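Local coordinates for homoaconitase small subunit (Methanocaldococcus jannaschii, PDB 2PKP), which forms the small subunit of homoaconitase, a hydro-lyase that interconverts (R)-homocitrate, cis-homoaconitate and homoisocitrate, at residues H8-D13 and E43-K48; E59-G64 and K80-K85; G22-T27 and A34-A39; I72-C77 and V98-I103. All coordinates share one frame; numbering follows the deposited sequence.

In the fold
Contacts 1 and 2, with centres 12 Å apart, share the zinc ion: D13 comes from 8-13 and C63 from 59-64. Backbone N of E59 also bonds OD1 of D12 at 2.6 Å. Contact 3 is nested in the chain between the two segments of contact 1 and touches it, CG of M38 packing 3.5 Å from CD2 of F45. It carries R26, critical for substrate specificity, in an outlying loop; its centre is about 16 Å from that of the chain. Contacts 2 and 4 interleave along the sequence and meet in the sheet, where N of I103 lies 2.8 Å from O of V82. Contact 4 is the most central of the four.

Contact 1. Residues H8-D13 and E43-K48; sequences HKFGDD and ENFPKK. With ZN (zinc ion), chain B.
F45 sets the edge of its ring on the face of H8: CE1 of F45 stands 3.6 Å from CG of H8, and the planes are turned 80° against each other, a T-shaped pair with centroids 5.2 Å apart. The same CE1 lies 3.7 Å from CB of H8, which puts this corner of the phenyl ring over the root of the imidazole. With CG of F45 anti to its backbone N (chi1 -175°), the ring is thrown off helix 45-48 toward the strand. F10 meets F45 in a different way. CZ, the far end of its ring, comes in obliquely to within 3.8 Å of CD1 of F45, giving an offset edge-to-face pair whose planes meet at 62°. The three rings form an aromatic cluster, to which 8-13 contributes alternate residues. K48 lies at the margin, and its amine makes a weak, long ion pair with D42. D13 takes no part in the cluster; its carboxylate grips the zinc ion unevenly, at 2.1 Å through OD1 and 2.5 Å through OD2, and C63 and a water molecule are further ligands. N60 donates to OD1 of D13, bracing this first-shell group. Backbone bonds from H8 and F10 tie the segment to strand 54-57, whose I55 touches both F10 and F45; M38 and I79 also pack on F45, which docks the short helix 45-48 against the end of strand 2-9.

Contact 2. Residues E59-G64 and K80-K85; sequences ENFGCG and KAVIAK. With ZN (zinc ion), chain B.
Apolar contact joins F61 to strand 81-84. CG1 of V82 sits over one face of the F61 ring, 4.0 Å from the centroid and 22° off the normal, a CH-pi contact displaced toward CE2, which it meets at 3.7 Å. Nearer the backbone, CB of F61 rests 3.9 Å from CB of A84. CG of F61, anti to the backbone N (chi1 -176°), directs the ring along the strand past A84 to V82. A second kind of contact sets the E59 carboxylate against aliphatic carbons: its OE1 lies 3.3 Å from CB of K85, and the two side chains cross at about a right angle. Their charged ends find other partners, OE1 of E59 bonding S86 OG and K85 NZ forming a salt bridge with D108. An alanine in place of E59 would probably leave the S86 hydroxyl without this partner and bare the K85 methylenes. Metal binding makes the third kind: SG of C63, closing the type II turn N60-C63, holds the zinc ion at 2.2 Å. The loop leads from strand 54-57 to helix 68-75 alongside neighbouring strand 81-84, and F61 makes an edge-to-face pair with F91 of helix 89-98.

Contact 3. Residues G22-T27 and A34-A39; sequences GPYLRT and ASHCMA
Y24 lies in the 3-10 segment 22-24, and across from it H36 stands where a type I turn, A34-C37, overlaps a type II turn, H36-A39; the CA atoms of Y24 and H36 are 7.8 Å apart. The rings of these two residues carry the contact. They form an offset stack, centroids 3.9 Å apart and planes only 16° from parallel. CE2 of Y24 lies over the centre of the imidazole, 3.3 Å above its plane, while CG of H36 lies over the centre of the phenol ring. The methylene joins in: CB of H36 is 3.9 Å from the Y24 centroid and almost on the ring normal, a CH-pi contact, so the root of the histidine as well as its ring rests on the phenol. The first torsion of H36 (chi1 -64°) sends the ring out beside the backbone N toward Y24, and chi2 near 90° lays its face against the phenol. A weak bond from ND1 of H36 to the backbone O of E32 helps to fix the ring's rotation. On the opposite face of Y24, P23 places its CG 4.3 Å above the plane near the rim. A serine at Y24 would remove this slab between proline and histidine, and segment 22-27 would probably lose its main contact with 34-39. L25 reaches back to Q69 of helix 68-75, but R26, centre of an inverse gamma turn, is poorly ordered. The stack sits at the first residue of the YLRT motif, on the surface loop whose R26 is critical for substrate specificity in this LeuD-family subunit.

Contact 4. Residues I72-C77 and V98-I103; sequences IAIKYC and VGLIPI
L100 turns both its methyls to I74: CD2 lies 3.8 Å from CG2 of I74 and CD1 of L100 lies 3.9 Å from the same CG2. CD2 of L100 also reaches CB of I74, and the two side chains cross at about a right angle. With CG anti to the backbone N (chi1 179°), L100 stands out from its backbone toward helix 68-75. The contact belongs to the alpha/beta half of the fold. Strand 81-84, helix 89-98 and the parallel neighbouring strand 101-104 make a beta-alpha-beta crossover, and helix 68-75 packs on the turn where helix 89-98 gives way to strand 101-104, an outermost strand of the sheet within this chain. That turn is a Schellman motif, with G99 at positive phi (87°). K75 runs out extended, which brings CE within 2.9 Å of O of V98, a tight approach made by a methylene; the bend at chi4 (-66°) turns NZ off to the side, 4.3 Å from that O of V98. CD of K75 is 4.1 Å from CB of V98. The neighbouring carbonyl, that of G99, accepts a bond from K80 NZ. One turn back on helix 68-75, I72 makes a looser contact, its CG1 4.4 Å from CG1 of V98, and it also touches P30. Beyond L100, I74 packs on V82 and F91.

Contact 1. Residues H8-D13 and E43-K48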
loop_
_atom_site.group_PDB
_atom_site.type_symbol
_atom_site.label_atom_id
_atom_site.label_comp_id
_atom_site.label_asym_id
_atom_site.label_seq_id
_atom_site.Cartn_x
_atom_site.Cartn_y
_atom_site.Cartn_z
ATOM N N HIS A 8 -1.314 -16.451 0.839
ATOM C CA HIS A 8 -0.780 -17.352 1.857
ATOM C C HIS A 8 -2.036 -17.951 2.462
ATOM O O HIS A 8 -2.776 -17.278 3.179
ATOM C CB HIS A 8 0.035 -16.585 2.898
ATOM C CG HIS A 8 1.278 -15.961 2.341
ATOM N ND1 HIS A 8 1.297 -14.696 1.790
ATOM C CD2 HIS A 8 2.533 -16.449 2.205
ATOM C CE1 HIS A 8 2.510 -14.432 1.342
ATOM N NE2 HIS A 8 3.280 -15.478 1.579
ATOM N N LYS A 9 -2.280 -19.216 2.138
ATOM C CA LYS A 9 -3.487 -19.894 2.574
ATOM C C LYS A 9 -3.452 -20.648 3.899
ATOM O O LYS A 9 -2.528 -21.406 4.183
ATOM C CB LYS A 9 -3.971 -20.842 1.475
ATOM C CG LYS A 9 -5.292 -21.483 1.834
ATOM C CD LYS A 9 -5.955 -22.189 0.681
ATOM C CE LYS A 9 -7.415 -22.485 1.040
ATOM N NZ LYS A 9 -8.150 -23.120 -0.070
ATOM N N PHE A 10 -4.501 -20.438 4.683
ATOM C CA PHE A 10 -4.672 -21.068 5.985
ATOM C C PHE A 10 -6.072 -21.686 6.033
ATOM O O PHE A 10 -6.910 -21.402 5.168
ATOM C CB PHE A 10 -4.512 -20.017 7.079
ATOM C CG PHE A 10 -3.158 -19.370 7.096
ATOM C CD1 PHE A 10 -2.133 -19.885 7.887
ATOM C CD2 PHE A 10 -2.896 -18.256 6.305
ATOM C CE1 PHE A 10 -0.866 -19.297 7.893
ATOM C CE2 PHE A 10 -1.633 -17.658 6.300
ATOM C CZ PHE A 10 -0.616 -18.178 7.096
ATOM N N GLY A 11 -6.324 -22.522 7.041
ATOM C CA GLY A 11 -7.616 -23.177 7.160
ATOM C C GLY A 11 -8.691 -22.443 7.939
ATOM O O GLY A 11 -8.754 -21.211 7.944
ATOM N N ASP A 12 -9.555 -23.218 8.590
ATOM C CA ASP A 12 -10.652 -22.673 9.385
ATOM C C ASP A 12 -10.227 -22.315 10.801
ATOM O O ASP A 12 -9.220 -22.802 11.315
ATOM C CB ASP A 12 -11.813 -23.676 9.483
ATOM C CG ASP A 12 -12.457 -23.976 8.142
ATOM O OD1 ASP A 12 -12.685 -23.031 7.358
ATOM O OD2 ASP A 12 -12.751 -25.161 7.880
ATOM N N ASP A 13 -11.017 -21.445 11.414
ATOM C CA ASP A 13 -10.818 -21.011 12.785
ATOM C C ASP A 13 -9.429 -20.529 13.170
ATOM O O ASP A 13 -8.920 -20.891 14.233
ATOM C CB ASP A 13 -11.236 -22.131 13.742
ATOM C CG ASP A 13 -11.560 -21.615 15.125
ATOM O OD1 ASP A 13 -12.396 -20.692 15.215
ATOM O OD2 ASP A 13 -10.990 -22.122 16.115
ATOM N N GLU A 43 5.397 -20.755 11.678
ATOM C CA GLU A 43 6.590 -20.033 12.105
ATOM C C GLU A 43 7.411 -19.486 10.943
ATOM O O GLU A 43 8.324 -18.689 11.142
ATOM C CB GLU A 43 7.478 -20.941 12.961
ATOM C CG GLU A 43 8.000 -22.175 12.230
ATOM C CD GLU A 43 6.933 -23.240 12.026
ATOM O OE1 GLU A 43 7.235 -24.265 11.377
ATOM O OE2 GLU A 43 5.799 -23.059 12.521
ATOM N N ASN A 44 7.087 -19.910 9.730
ATOM C CA ASN A 44 7.820 -19.450 8.560
ATOM C C ASN A 44 7.163 -18.254 7.860
ATOM O O ASN A 44 7.781 -17.623 7.002
ATOM C CB ASN A 44 7.976 -20.607 7.569
ATOM C CG ASN A 44 8.754 -21.783 8.152
ATOM O OD1 ASN A 44 8.668 -22.906 7.649
ATOM N ND2 ASN A 44 9.525 -21.529 9.207
ATOM N N PHE A 45 5.923 -17.933 8.231
ATOM C CA PHE A 45 5.200 -16.820 7.605
ATOM C C PHE A 45 5.950 -15.487 7.600
ATOM O O PHE A 45 6.123 -14.873 6.552
ATOM C CB PHE A 45 3.836 -16.608 8.275
ATOM C CG PHE A 45 2.995 -15.552 7.608
ATOM C CD1 PHE A 45 2.317 -15.829 6.428
ATOM C CD2 PHE A 45 2.925 -14.266 8.131
ATOM C CE1 PHE A 45 1.586 -14.836 5.775
ATOM C CE2 PHE A 45 2.195 -13.266 7.484
ATOM C CZ PHE A 45 1.527 -13.556 6.304
ATOM N N PRO A 46 6.403 -15.018 8.774
ATOM C CA PRO A 46 7.125 -13.742 8.837
ATOM C C PRO A 46 8.299 -13.639 7.860
ATOM O O PRO A 46 8.625 -12.552 7.386
ATOM C CB PRO A 46 7.586 -13.680 10.295
ATOM C CG PRO A 46 6.543 -14.455 11.014
ATOM C CD PRO A 46 6.353 -15.645 10.105
ATOM N N LYS A 47 8.924 -14.774 7.560
ATOM C CA LYS A 47 10.068 -14.808 6.651
ATOM C C LYS A 47 9.685 -15.003 5.181
ATOM O O LYS A 47 10.508 -14.786 4.293
ATOM C CB LYS A 47 11.033 -15.923 7.075
ATOM C CG LYS A 47 11.479 -15.846 8.534
ATOM C CD LYS A 47 12.278 -14.581 8.820
ATOM C CE LYS A 47 12.694 -14.515 10.283
ATOM N NZ LYS A 47 13.619 -13.375 10.557
ATOM N N LYS A 48 8.444 -15.417 4.928
ATOM C CA LYS A 48 7.971 -15.644 3.560
ATOM C C LYS A 48 7.152 -14.479 3.005
ATOM O O LYS A 48 7.223 -14.173 1.814
ATOM C CB LYS A 48 7.088 -16.895 3.489
ATOM C CG LYS A 48 7.730 -18.203 3.904
ATOM C CD LYS A 48 6.671 -19.301 3.951
ATOM C CE LYS A 48 7.259 -20.656 4.330
ATOM N NZ LYS A 48 6.199 -21.693 4.515
HETATM ZN ZN ZN B . -12.224 -20.269 17.231
HETATM O O HOH W 1 -10.518 -20.425 18.191
#

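Contact 2. Residues E59-G64 and K80-K85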
loop_
_atom_site.group_PDB
_atom_site.type_symbol
_atom_site.label_atom_id
_atom_site.label_comp_id
_atom_site.label_asym_id
_atom_site.label_seq_id
_atom_site.Cartn_x
_atom_site.Cartn_y
_atom_site.Cartn_z
ATOM N N GLU A 59 -13.104 -20.471 7.316
ATOM C CA GLU A 59 -14.160 -19.896 8.138
ATOM C C GLU A 59 -13.663 -19.288 9.438
ATOM O O GLU A 59 -12.628 -19.684 9.978
ATOM C CB GLU A 59 -15.203 -20.974 8.477
ATOM C CG GLU A 59 -15.855 -21.612 7.273
ATOM C CD GLU A 59 -16.962 -20.756 6.695
ATOM O OE1 GLU A 59 -16.956 -19.532 6.931
ATOM O OE2 GLU A 59 -17.837 -21.304 5.993
ATOM N N ASN A 60 -14.410 -18.301 9.915
ATOM C CA ASN A 60 -14.142 -17.663 11.193
ATOM C C ASN A 60 -12.718 -17.159 11.449
ATOM O O ASN A 60 -12.163 -17.366 12.529
ATOM C CB ASN A 60 -14.575 -18.649 12.289
ATOM C CG ASN A 60 -14.693 -18.007 13.650
ATOM O OD1 ASN A 60 -15.149 -16.868 13.780
ATOM N ND2 ASN A 60 -14.307 -18.746 14.679
ATOM N N PHE A 61 -12.136 -16.473 10.470
ATOM C CA PHE A 61 -10.787 -15.939 10.627
ATOM C C PHE A 61 -10.775 -14.841 11.696
ATOM O O PHE A 61 -11.684 -14.010 11.762
ATOM C CB PHE A 61 -10.286 -15.351 9.302
ATOM C CG PHE A 61 -8.864 -14.861 9.357
ATOM C CD1 PHE A 61 -7.803 -15.745 9.185
ATOM C CD2 PHE A 61 -8.585 -13.520 9.590
ATOM C CE1 PHE A 61 -6.483 -15.305 9.245
ATOM C CE2 PHE A 61 -7.265 -13.063 9.655
ATOM C CZ PHE A 61 -6.213 -13.963 9.481
ATOM N N GLY A 62 -9.733 -14.836 12.519
ATOM C CA GLY A 62 -9.620 -13.829 13.563
ATOM C C GLY A 62 -10.409 -14.182 14.812
ATOM O O GLY A 62 -10.602 -13.351 15.695
ATOM N N CYS A 63 -10.861 -15.428 14.880
ATOM C CA CYS A 63 -11.636 -15.916 16.006
ATOM C C CYS A 63 -11.003 -15.641 17.360
ATOM O O CYS A 63 -9.779 -15.601 17.500
ATOM C CB CYS A 63 -11.854 -17.426 15.883
ATOM S SG CYS A 63 -12.664 -18.146 17.336
ATOM N N GLY A 64 -11.860 -15.456 18.359
ATOM C CA GLY A 64 -11.387 -15.234 19.708
ATOM C C GLY A 64 -11.341 -13.808 20.206
ATOM O O GLY A 64 -12.157 -12.958 19.838
ATOM N N LYS A 80 -2.494 -5.638 2.901
ATOM C CA LYS A 80 -3.628 -4.724 2.815
ATOM C C LYS A 80 -4.992 -5.398 2.913
ATOM O O LYS A 80 -5.986 -4.742 3.219
ATOM C CB LYS A 80 -3.549 -3.929 1.506
ATOM C CG LYS A 80 -4.687 -2.937 1.293
ATOM C CD LYS A 80 -4.674 -1.831 2.335
ATOM C CE LYS A 80 -5.725 -0.773 2.028
ATOM N NZ LYS A 80 -5.664 0.360 2.995
ATOM N N ALA A 81 -5.046 -6.698 2.651
ATOM C CA ALA A 81 -6.317 -7.403 2.711
ATOM C C ALA A 81 -6.212 -8.855 3.142
ATOM O O ALA A 81 -5.179 -9.504 2.988
ATOM C CB ALA A 81 -7.019 -7.325 1.347
ATOM N N VAL A 82 -7.315 -9.354 3.681
ATOM C CA VAL A 82 -7.409 -10.734 4.113
ATOM C C VAL A 82 -8.658 -11.266 3.448
ATOM O O VAL A 82 -9.721 -10.650 3.532
ATOM C CB VAL A 82 -7.582 -10.843 5.644
ATOM C CG1 VAL A 82 -7.777 -12.287 6.047
ATOM C CG2 VAL A 82 -6.371 -10.259 6.336
ATOM N N ILE A 83 -8.529 -12.394 2.767
ATOM C CA ILE A 83 -9.675 -13.001 2.111
ATOM C C ILE A 83 -10.063 -14.236 2.915
ATOM O O ILE A 83 -9.225 -15.101 3.164
ATOM C CB ILE A 83 -9.332 -13.433 0.669
ATOM C CG1 ILE A 83 -8.758 -12.248 -0.113
ATOM C CG2 ILE A 83 -10.584 -13.956 -0.032
ATOM C CD1 ILE A 83 -8.235 -12.634 -1.506
ATOM N N ALA A 84 -11.322 -14.319 3.325
ATOM C CA ALA A 84 -11.779 -15.475 4.093
ATOM C C ALA A 84 -13.234 -15.807 3.768
ATOM O O ALA A 84 -13.939 -14.999 3.155
ATOM C CB ALA A 84 -11.625 -15.204 5.597
ATOM N N LYS A 85 -13.672 -16.999 4.173
ATOM C CA LYS A 85 -15.053 -17.415 3.948
ATOM C C LYS A 85 -15.938 -16.635 4.913
ATOM O O LYS A 85 -17.071 -16.292 4.591
ATOM C CB LYS A 85 -15.221 -18.917 4.188
ATOM C CG LYS A 85 -14.531 -19.798 3.164
ATOM C CD LYS A 85 -14.867 -21.264 3.409
ATOM C CE LYS A 85 -14.171 -22.175 2.418
ATOM N NZ LYS A 85 -14.502 -23.604 2.672
HETATM ZN ZN ZN B . -12.224 -20.269 17.231
HETATM O O HOH W 1 -10.518 -20.425 18.191
#

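Contact 3. Residues G22-T27 and A34-A39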
loop_
_atom_site.group_PDB
_atom_site.type_symbol
_atom_site.label_atom_id
_atom_site.label_comp_id
_atom_site.label_asym_id
_atom_site.label_seq_id
_atom_site.Cartn_x
_atom_site.Cartn_y
_atom_site.Cartn_z
ATOM N N GLY A 22 -0.151 -14.714 22.399
ATOM C CA GLY A 22 -0.242 -13.871 23.580
ATOM C C GLY A 22 1.055 -13.334 24.164
ATOM O O GLY A 22 1.118 -12.159 24.524
ATOM N N PRO A 23 2.113 -14.154 24.270
ATOM C CA PRO A 23 3.378 -13.672 24.833
ATOM C C PRO A 23 3.991 -12.445 24.163
ATOM O O PRO A 23 4.660 -11.647 24.823
ATOM C CB PRO A 23 4.285 -14.901 24.746
ATOM C CG PRO A 23 3.733 -15.651 23.574
ATOM C CD PRO A 23 2.247 -15.547 23.815
ATOM N N TYR A 24 3.765 -12.286 22.862
ATOM C CA TYR A 24 4.324 -11.146 22.143
ATOM C C TYR A 24 3.555 -9.857 22.398
ATOM O O TYR A 24 4.030 -8.771 22.074
ATOM C CB TYR A 24 4.348 -11.424 20.641
ATOM C CG TYR A 24 5.113 -12.666 20.253
ATOM C CD1 TYR A 24 4.449 -13.792 19.771
ATOM C CD2 TYR A 24 6.503 -12.714 20.357
ATOM C CE1 TYR A 24 5.147 -14.936 19.397
ATOM C CE2 TYR A 24 7.214 -13.856 19.987
ATOM C CZ TYR A 24 6.528 -14.962 19.507
ATOM O OH TYR A 24 7.218 -16.090 19.128
ATOM N N LEU A 25 2.369 -9.978 22.982
ATOM C CA LEU A 25 1.537 -8.815 23.260
ATOM C C LEU A 25 2.198 -7.800 24.192
ATOM O O LEU A 25 1.645 -6.729 24.445
ATOM C CB LEU A 25 0.199 -9.268 23.851
ATOM C CG LEU A 25 -0.595 -10.238 22.972
ATOM C CD1 LEU A 25 -1.884 -10.632 23.670
ATOM C CD2 LEU A 25 -0.893 -9.589 21.631
ATOM N N ARG A 26 3.381 -8.133 24.697
ATOM C CA ARG A 26 4.096 -7.235 25.596
ATOM C C ARG A 26 5.076 -6.357 24.824
ATOM O O ARG A 26 6.266 -6.313 25.138
ATOM C CB ARG A 26 4.841 -8.039 26.670
ATOM C CG ARG A 26 3.945 -8.981 27.465
ATOM C CD ARG A 26 4.673 -9.625 28.641
ATOM N NE ARG A 26 5.004 -8.658 29.686
ATOM C CZ ARG A 26 5.493 -8.979 30.881
ATOM N NH1 ARG A 26 5.712 -10.250 31.194
ATOM N NH2 ARG A 26 5.761 -8.030 31.768
ATOM N N THR A 27 4.568 -5.662 23.809
ATOM C CA THR A 27 5.397 -4.783 22.992
ATOM C C THR A 27 4.587 -3.622 22.430
ATOM O O THR A 27 3.371 -3.717 22.279
ATOM C CB THR A 27 6.029 -5.539 21.811
ATOM O OG1 THR A 27 6.846 -4.639 21.050
ATOM C CG2 THR A 27 4.950 -6.106 20.908
ATOM N N ALA A 34 4.325 -7.410 13.975
ATOM C CA ALA A 34 4.303 -7.936 12.618
ATOM C C ALA A 34 5.327 -9.048 12.412
ATOM O O ALA A 34 5.076 -9.994 11.672
ATOM C CB ALA A 34 4.541 -6.805 11.622
ATOM N N SER A 35 6.475 -8.945 13.076
ATOM C CA SER A 35 7.518 -9.952 12.933
ATOM C C SER A 35 7.082 -11.335 13.425
ATOM O O SER A 35 7.766 -12.330 13.192
ATOM C CB SER A 35 8.787 -9.502 13.668
ATOM O OG SER A 35 8.569 -9.416 15.063
ATOM N N HIS A 36 5.945 -11.405 14.106
ATOM C CA HIS A 36 5.452 -12.692 14.582
ATOM C C HIS A 36 4.041 -12.986 14.094
ATOM O O HIS A 36 3.311 -13.772 14.694
ATOM C CB HIS A 36 5.516 -12.757 16.109
ATOM C CG HIS A 36 6.915 -12.685 16.639
ATOM N ND1 HIS A 36 7.509 -11.501 17.010
ATOM C CD2 HIS A 36 7.868 -13.641 16.760
ATOM C CE1 HIS A 36 8.770 -11.726 17.335
ATOM N NE2 HIS A 36 9.014 -13.016 17.193
ATOM N N CYS A 37 3.672 -12.356 12.984
ATOM C CA CYS A 37 2.357 -12.552 12.401
ATOM C C CYS A 37 2.184 -14.004 11.966
ATOM O O CYS A 37 3.052 -14.566 11.297
ATOM C CB CYS A 37 2.175 -11.620 11.199
ATOM S SG CYS A 37 0.511 -11.662 10.495
ATOM N N MET A 38 1.062 -14.604 12.354
ATOM C CA MET A 38 0.748 -15.998 12.018
ATOM C C MET A 38 1.722 -17.010 12.632
ATOM O O MET A 38 1.672 -18.197 12.300
ATOM C CB MET A 38 0.731 -16.207 10.498
ATOM C CG MET A 38 -0.103 -15.206 9.726
ATOM S SD MET A 38 -1.766 -15.069 10.382
ATOM C CE MET A 38 -2.456 -16.630 9.896
ATOM N N ALA A 39 2.600 -16.548 13.519
ATOM C CA ALA A 39 3.583 -17.432 14.147
ATOM C C ALA A 39 2.922 -18.557 14.928
ATOM O O ALA A 39 3.552 -19.576 15.205
ATOM C CB ALA A 39 4.500 -16.632 15.066
#

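Contact 4. Residues I72-C77 and V98-I103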
loop_
_atom_site.group_PDB
_atom_site.type_symbol
_atom_site.label_atom_id
_atom_site.label_comp_id
_atom_site.label_asym_id
_atom_site.label_seq_id
_atom_site.Cartn_x
_atom_site.Cartn_y
_atom_site.Cartn_z
ATOM N N ILE A 72 -3.025 -5.388 13.669
ATOM C CA ILE A 72 -1.839 -4.555 13.518
ATOM C C ILE A 72 -0.663 -5.415 13.044
ATOM O O ILE A 72 0.184 -4.953 12.284
ATOM C CB ILE A 72 -1.480 -3.848 14.853
ATOM C CG1 ILE A 72 -2.540 -2.784 15.164
ATOM C CG2 ILE A 72 -0.090 -3.218 14.773
ATOM C CD1 ILE A 72 -2.300 -2.030 16.462
ATOM N N ALA A 73 -0.632 -6.669 13.488
ATOM C CA ALA A 73 0.423 -7.603 13.107
ATOM C C ALA A 73 0.331 -7.884 11.615
ATOM O O ALA A 73 1.342 -7.964 10.923
ATOM C CB ALA A 73 0.283 -8.903 13.890
ATOM N N ILE A 74 -0.894 -8.038 11.125
ATOM C CA ILE A 74 -1.126 -8.295 9.711
ATOM C C ILE A 74 -0.803 -7.040 8.892
ATOM O O ILE A 74 0.001 -7.081 7.956
ATOM C CB ILE A 74 -2.600 -8.704 9.465
ATOM C CG1 ILE A 74 -2.898 -10.015 10.203
ATOM C CG2 ILE A 74 -2.863 -8.857 7.967
ATOM C CD1 ILE A 74 -4.369 -10.413 10.206
ATOM N N LYS A 75 -1.420 -5.922 9.264
ATOM C CA LYS A 75 -1.216 -4.659 8.564
ATOM C C LYS A 75 0.255 -4.260 8.469
ATOM O O LYS A 75 0.705 -3.773 7.426
ATOM C CB LYS A 75 -2.013 -3.546 9.252
ATOM C CG LYS A 75 -1.863 -2.163 8.621
ATOM C CD LYS A 75 -2.624 -1.119 9.448
ATOM C CE LYS A 75 -2.558 0.286 8.845
ATOM N NZ LYS A 75 -1.183 0.860 8.851
ATOM N N TYR A 76 1.016 -4.477 9.537
ATOM C CA TYR A 76 2.421 -4.099 9.500
ATOM C C TYR A 76 3.366 -5.064 8.789
ATOM O O TYR A 76 4.586 -4.891 8.829
ATOM C CB TYR A 76 2.921 -3.759 10.907
ATOM C CG TYR A 76 2.525 -2.352 11.297
ATOM C CD1 TYR A 76 1.204 -2.047 11.628
ATOM C CD2 TYR A 76 3.451 -1.309 11.251
ATOM C CE1 TYR A 76 0.814 -0.741 11.897
ATOM C CE2 TYR A 76 3.071 0.003 11.516
ATOM C CZ TYR A 76 1.751 0.279 11.838
ATOM O OH TYR A 76 1.358 1.573 12.083
ATOM N N CYS A 77 2.795 -6.070 8.132
ATOM C CA CYS A 77 3.576 -7.019 7.340
ATOM C C CYS A 77 3.460 -6.514 5.910
ATOM O O CYS A 77 4.049 -7.073 4.985
ATOM C CB CYS A 77 2.990 -8.433 7.410
ATOM S SG CYS A 77 3.572 -9.433 8.781
ATOM N N VAL A 98 -8.331 -0.152 11.435
ATOM C CA VAL A 98 -6.904 0.094 11.203
ATOM C C VAL A 98 -6.608 0.164 9.712
ATOM O O VAL A 98 -5.458 0.316 9.309
ATOM C CB VAL A 98 -5.983 -0.998 11.814
ATOM C CG1 VAL A 98 -6.145 -1.038 13.333
ATOM C CG2 VAL A 98 -6.278 -2.350 11.185
ATOM N N GLY A 99 -7.646 0.047 8.891
ATOM C CA GLY A 99 -7.445 0.112 7.450
ATOM C C GLY A 99 -7.113 -1.212 6.774
ATOM O O GLY A 99 -6.647 -1.231 5.635
ATOM N N LEU A 100 -7.337 -2.321 7.472
ATOM C CA LEU A 100 -7.071 -3.647 6.906
ATOM C C LEU A 100 -8.381 -4.112 6.279
ATOM O O LEU A 100 -9.400 -4.192 6.959
ATOM C CB LEU A 100 -6.635 -4.619 8.011
ATOM C CG LEU A 100 -6.331 -6.066 7.618
ATOM C CD1 LEU A 100 -5.216 -6.099 6.577
ATOM C CD2 LEU A 100 -5.939 -6.861 8.864
ATOM N N ILE A 101 -8.351 -4.431 4.990
ATOM C CA ILE A 101 -9.563 -4.834 4.280
ATOM C C ILE A 101 -9.976 -6.302 4.375
ATOM O O ILE A 101 -9.281 -7.197 3.893
ATOM C CB ILE A 101 -9.460 -4.473 2.781
ATOM C CG1 ILE A 101 -9.138 -2.985 2.629
ATOM C CG2 ILE A 101 -10.777 -4.796 2.074
ATOM C CD1 ILE A 101 -8.687 -2.596 1.226
ATOM N N PRO A 102 -11.131 -6.565 4.993
ATOM C CA PRO A 102 -11.618 -7.936 5.125
ATOM C C PRO A 102 -12.492 -8.222 3.905
ATOM O O PRO A 102 -13.478 -7.522 3.658
ATOM C CB PRO A 102 -12.443 -7.902 6.412
ATOM C CG PRO A 102 -12.265 -6.479 6.967
ATOM C CD PRO A 102 -11.981 -5.647 5.760
ATOM N N ILE A 103 -12.122 -9.241 3.143
ATOM C CA ILE A 103 -12.868 -9.615 1.950
ATOM C C ILE A 103 -13.456 -11.018 2.115
ATOM O O ILE A 103 -12.756 -11.939 2.529
ATOM C CB ILE A 103 -11.943 -9.564 0.724
ATOM C CG1 ILE A 103 -11.529 -8.111 0.474
ATOM C CG2 ILE A 103 -12.632 -10.169 -0.491
ATOM C CD1 ILE A 103 -10.395 -7.961 -0.481
#